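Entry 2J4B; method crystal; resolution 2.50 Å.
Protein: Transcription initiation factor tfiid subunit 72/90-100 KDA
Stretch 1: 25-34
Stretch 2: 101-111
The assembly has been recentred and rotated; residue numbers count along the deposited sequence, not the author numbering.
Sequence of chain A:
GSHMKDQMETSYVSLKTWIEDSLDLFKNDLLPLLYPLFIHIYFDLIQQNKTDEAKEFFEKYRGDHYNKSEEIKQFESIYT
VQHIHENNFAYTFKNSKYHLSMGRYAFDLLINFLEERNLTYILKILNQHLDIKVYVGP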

# COMPACT_ATOMS: atom_id res chain seq x y z
N LEU A 25 -11.92 13.71 -9.41
CA LEU A 25 -12.45 14.16 -8.13
C LEU A 25 -12.13 13.20 -6.99
O LEU A 25 -12.03 13.61 -5.84
CB LEU A 25 -13.97 14.30 -8.22
CG LEU A 25 -14.71 14.80 -6.96
CD1 LEU A 25 -14.24 16.21 -6.56
CD2 LEU A 25 -16.22 14.78 -7.19
N PHE A 26 -12.00 11.92 -7.30
CA PHE A 26 -11.73 10.90 -6.29
C PHE A 26 -10.27 10.44 -6.32
O PHE A 26 -9.75 9.95 -5.31
CB PHE A 26 -12.63 9.69 -6.50
CG PHE A 26 -14.10 10.03 -6.56
CD1 PHE A 26 -14.70 10.79 -5.57
CD2 PHE A 26 -14.88 9.56 -7.61
CE1 PHE A 26 -16.03 11.09 -5.64
CE2 PHE A 26 -16.21 9.86 -7.68
CZ PHE A 26 -16.79 10.62 -6.70
N LYS A 27 -9.61 10.58 -7.47
CA LYS A 27 -8.24 10.09 -7.62
C LYS A 27 -7.29 10.64 -6.55
O LYS A 27 -6.37 9.97 -6.11
CB LYS A 27 -7.71 10.45 -9.01
CG LYS A 27 -6.60 9.56 -9.49
CD LYS A 27 -6.10 10.02 -10.84
CE LYS A 27 -7.11 9.79 -11.92
NZ LYS A 27 -6.90 10.73 -13.06
N ASN A 28 -7.54 11.88 -6.16
CA ASN A 28 -6.80 12.61 -5.14
C ASN A 28 -6.82 11.88 -3.81
O ASN A 28 -5.79 11.75 -3.13
CB ASN A 28 -7.51 13.96 -4.94
CG ASN A 28 -6.57 15.09 -4.60
OD1 ASN A 28 -6.99 16.05 -3.95
ND2 ASN A 28 -5.34 15.02 -5.06
N ASP A 29 -8.00 11.41 -3.41
CA ASP A 29 -8.16 10.72 -2.16
C ASP A 29 -7.77 9.25 -2.24
O ASP A 29 -7.56 8.62 -1.22
CB ASP A 29 -9.61 10.78 -1.69
CG ASP A 29 -9.98 12.11 -1.12
OD1 ASP A 29 -9.06 12.94 -0.89
OD2 ASP A 29 -11.20 12.30 -0.92
N LEU A 30 -7.70 8.71 -3.45
CA LEU A 30 -7.39 7.31 -3.65
C LEU A 30 -5.91 7.03 -3.89
O LEU A 30 -5.42 5.99 -3.51
CB LEU A 30 -8.24 6.73 -4.80
CG LEU A 30 -9.75 6.69 -4.49
CD1 LEU A 30 -10.59 6.39 -5.74
CD2 LEU A 30 -10.07 5.70 -3.38
N LEU A 31 -5.18 7.96 -4.50
CA LEU A 31 -3.78 7.67 -4.84
C LEU A 31 -2.88 7.44 -3.62
O LEU A 31 -2.00 6.58 -3.65
CB LEU A 31 -3.21 8.73 -5.78
CG LEU A 31 -3.55 8.47 -7.26
CD1 LEU A 31 -3.26 9.70 -8.16
CD2 LEU A 31 -2.84 7.22 -7.82
N PRO A 32 -3.10 8.20 -2.53
CA PRO A 32 -2.28 8.01 -1.32
C PRO A 32 -2.32 6.58 -0.80
O PRO A 32 -1.40 6.15 -0.10
CB PRO A 32 -2.90 8.97 -0.31
CG PRO A 32 -3.56 10.03 -1.15
CD PRO A 32 -4.07 9.29 -2.37
N LEU A 33 -3.37 5.85 -1.14
CA LEU A 33 -3.55 4.48 -0.70
C LEU A 33 -2.48 3.54 -1.26
O LEU A 33 -2.14 2.55 -0.63
CB LEU A 33 -4.94 3.98 -1.09
CG LEU A 33 -5.28 2.53 -0.74
CD1 LEU A 33 -5.09 2.19 0.76
CD2 LEU A 33 -6.72 2.19 -1.16
N LEU A 34 -1.96 3.81 -2.45
CA LEU A 34 -1.02 2.87 -3.06
C LEU A 34 0.36 2.83 -2.38
O LEU A 34 1.05 1.81 -2.46
CB LEU A 34 -0.85 3.13 -4.54
CG LEU A 34 -2.10 3.03 -5.42
CD1 LEU A 34 -1.74 3.42 -6.89
CD2 LEU A 34 -2.81 1.65 -5.33
N SER A 101 -6.52 10.39 4.73
CA SER A 101 -7.81 11.06 4.82
C SER A 101 -8.53 10.89 3.50
O SER A 101 -7.90 10.96 2.44
CB SER A 101 -7.63 12.54 5.13
OG SER A 101 -7.22 13.25 3.97
N MET A 102 -9.83 10.64 3.58
CA MET A 102 -10.67 10.39 2.40
C MET A 102 -12.04 11.03 2.55
O MET A 102 -12.55 11.10 3.65
CB MET A 102 -10.91 8.89 2.23
CG MET A 102 -9.73 8.14 1.80
SD MET A 102 -10.13 6.52 1.13
CE MET A 102 -8.46 5.87 1.05
N GLY A 103 -12.63 11.47 1.44
CA GLY A 103 -14.01 11.89 1.43
C GLY A 103 -14.90 10.66 1.54
O GLY A 103 -14.45 9.55 1.27
N ARG A 104 -16.15 10.86 1.93
CA ARG A 104 -17.08 9.76 2.13
C ARG A 104 -17.36 8.98 0.86
O ARG A 104 -17.54 7.76 0.91
CB ARG A 104 -18.42 10.27 2.69
CG ARG A 104 -19.23 9.19 3.44
CD ARG A 104 -20.75 9.17 3.13
NE ARG A 104 -21.33 10.50 2.91
CZ ARG A 104 -22.63 10.74 2.77
NH1 ARG A 104 -23.52 9.74 2.83
NH2 ARG A 104 -23.06 11.98 2.56
N TYR A 105 -17.40 9.65 -0.28
CA TYR A 105 -17.69 8.98 -1.55
C TYR A 105 -16.52 8.10 -2.06
O TYR A 105 -16.72 6.94 -2.38
CB TYR A 105 -18.09 10.00 -2.60
CG TYR A 105 -19.29 10.83 -2.21
CD1 TYR A 105 -20.50 10.23 -1.93
CD2 TYR A 105 -19.20 12.22 -2.10
CE1 TYR A 105 -21.60 10.98 -1.55
CE2 TYR A 105 -20.29 12.97 -1.74
CZ TYR A 105 -21.49 12.34 -1.45
OH TYR A 105 -22.60 13.08 -1.08
N ALA A 106 -15.33 8.67 -2.15
CA ALA A 106 -14.12 7.92 -2.51
C ALA A 106 -13.96 6.68 -1.64
O ALA A 106 -13.69 5.57 -2.15
CB ALA A 106 -12.88 8.80 -2.38
N PHE A 107 -14.12 6.87 -0.34
CA PHE A 107 -14.12 5.75 0.59
C PHE A 107 -15.13 4.69 0.15
O PHE A 107 -14.78 3.52 -0.01
CB PHE A 107 -14.45 6.23 2.01
CG PHE A 107 -14.38 5.15 3.06
CD1 PHE A 107 -13.17 4.57 3.39
CD2 PHE A 107 -15.53 4.74 3.72
CE1 PHE A 107 -13.10 3.59 4.38
CE2 PHE A 107 -15.48 3.77 4.69
CZ PHE A 107 -14.27 3.19 5.03
N ASP A 108 -16.39 5.09 -0.03
CA ASP A 108 -17.43 4.12 -0.36
C ASP A 108 -17.13 3.40 -1.69
O ASP A 108 -17.17 2.16 -1.77
CB ASP A 108 -18.80 4.79 -0.37
CG ASP A 108 -19.92 3.80 -0.19
OD1 ASP A 108 -20.04 2.87 -1.02
OD2 ASP A 108 -20.68 3.91 0.79
N LEU A 109 -16.78 4.14 -2.72
CA LEU A 109 -16.36 3.52 -3.97
C LEU A 109 -15.23 2.52 -3.71
O LEU A 109 -15.25 1.40 -4.25
CB LEU A 109 -15.95 4.57 -5.00
CG LEU A 109 -17.16 5.32 -5.58
CD1 LEU A 109 -16.74 6.62 -6.26
CD2 LEU A 109 -17.97 4.43 -6.54
N LEU A 110 -14.25 2.91 -2.89
CA LEU A 110 -13.05 2.09 -2.62
C LEU A 110 -13.37 0.76 -1.97
O LEU A 110 -12.78 -0.25 -2.33
CB LEU A 110 -12.05 2.85 -1.75
CG LEU A 110 -10.82 2.06 -1.23
CD1 LEU A 110 -9.86 1.67 -2.39
CD2 LEU A 110 -10.11 2.83 -0.16
N ILE A 111 -14.29 0.75 -1.01
CA ILE A 111 -14.59 -0.48 -0.26
C ILE A 111 -15.51 -1.39 -1.06
O ILE A 111 -15.38 -2.60 -1.01
CB ILE A 111 -15.22 -0.20 1.14
CG1 ILE A 111 -14.39 0.81 1.94
CG2 ILE A 111 -15.31 -1.50 1.93
CD1 ILE A 111 -13.08 0.29 2.38
O HOH W 1 -6.28 9.13 1.25

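Phe 26 opens the contact with a broad, flat ring laid against the first turns of the helix 104-111. CD1 of Leu 109 sits over one face of that ring, 3.9 Å from its centroid, a CH-pi contact in which the aromatic surface receives a methyl group. CE1 of Phe 26 also lies 3.8 Å from CB of Tyr 105, whose own ring leads away.

One turn on, Asp 29 supplies the polar anchor. Its OD2 accepts a hydrogen bond from N of Gly 103 at 2.9 Å, with a nearly straight N-H...O angle of 158°. Gly 103 is the N-cap residue, and a carboxylate suits a backbone NH at this end of a helix. The backbone joins in through a water, which donates to O of Asp 29 (2.8 Å) and to O of Ser 101 (2.7 Å), bridging two acceptors that could not bond each other directly. Ala 106, with only a methyl side chain, sits where the two backbones run close, its CA 5.4 Å from CA of Phe 26 and its CB 3.9 Å from CB of Asp 29.

Leu 30 starts sideways, but its end bends inward, bringing CD2 within 3.8 Å of CB of Leu 110. Leu 33 completes the apolar packing, its CD2 3.4 Å from CD1 of Leu 110; both leucines are buried, as their branched hydrocarbon side chains favour.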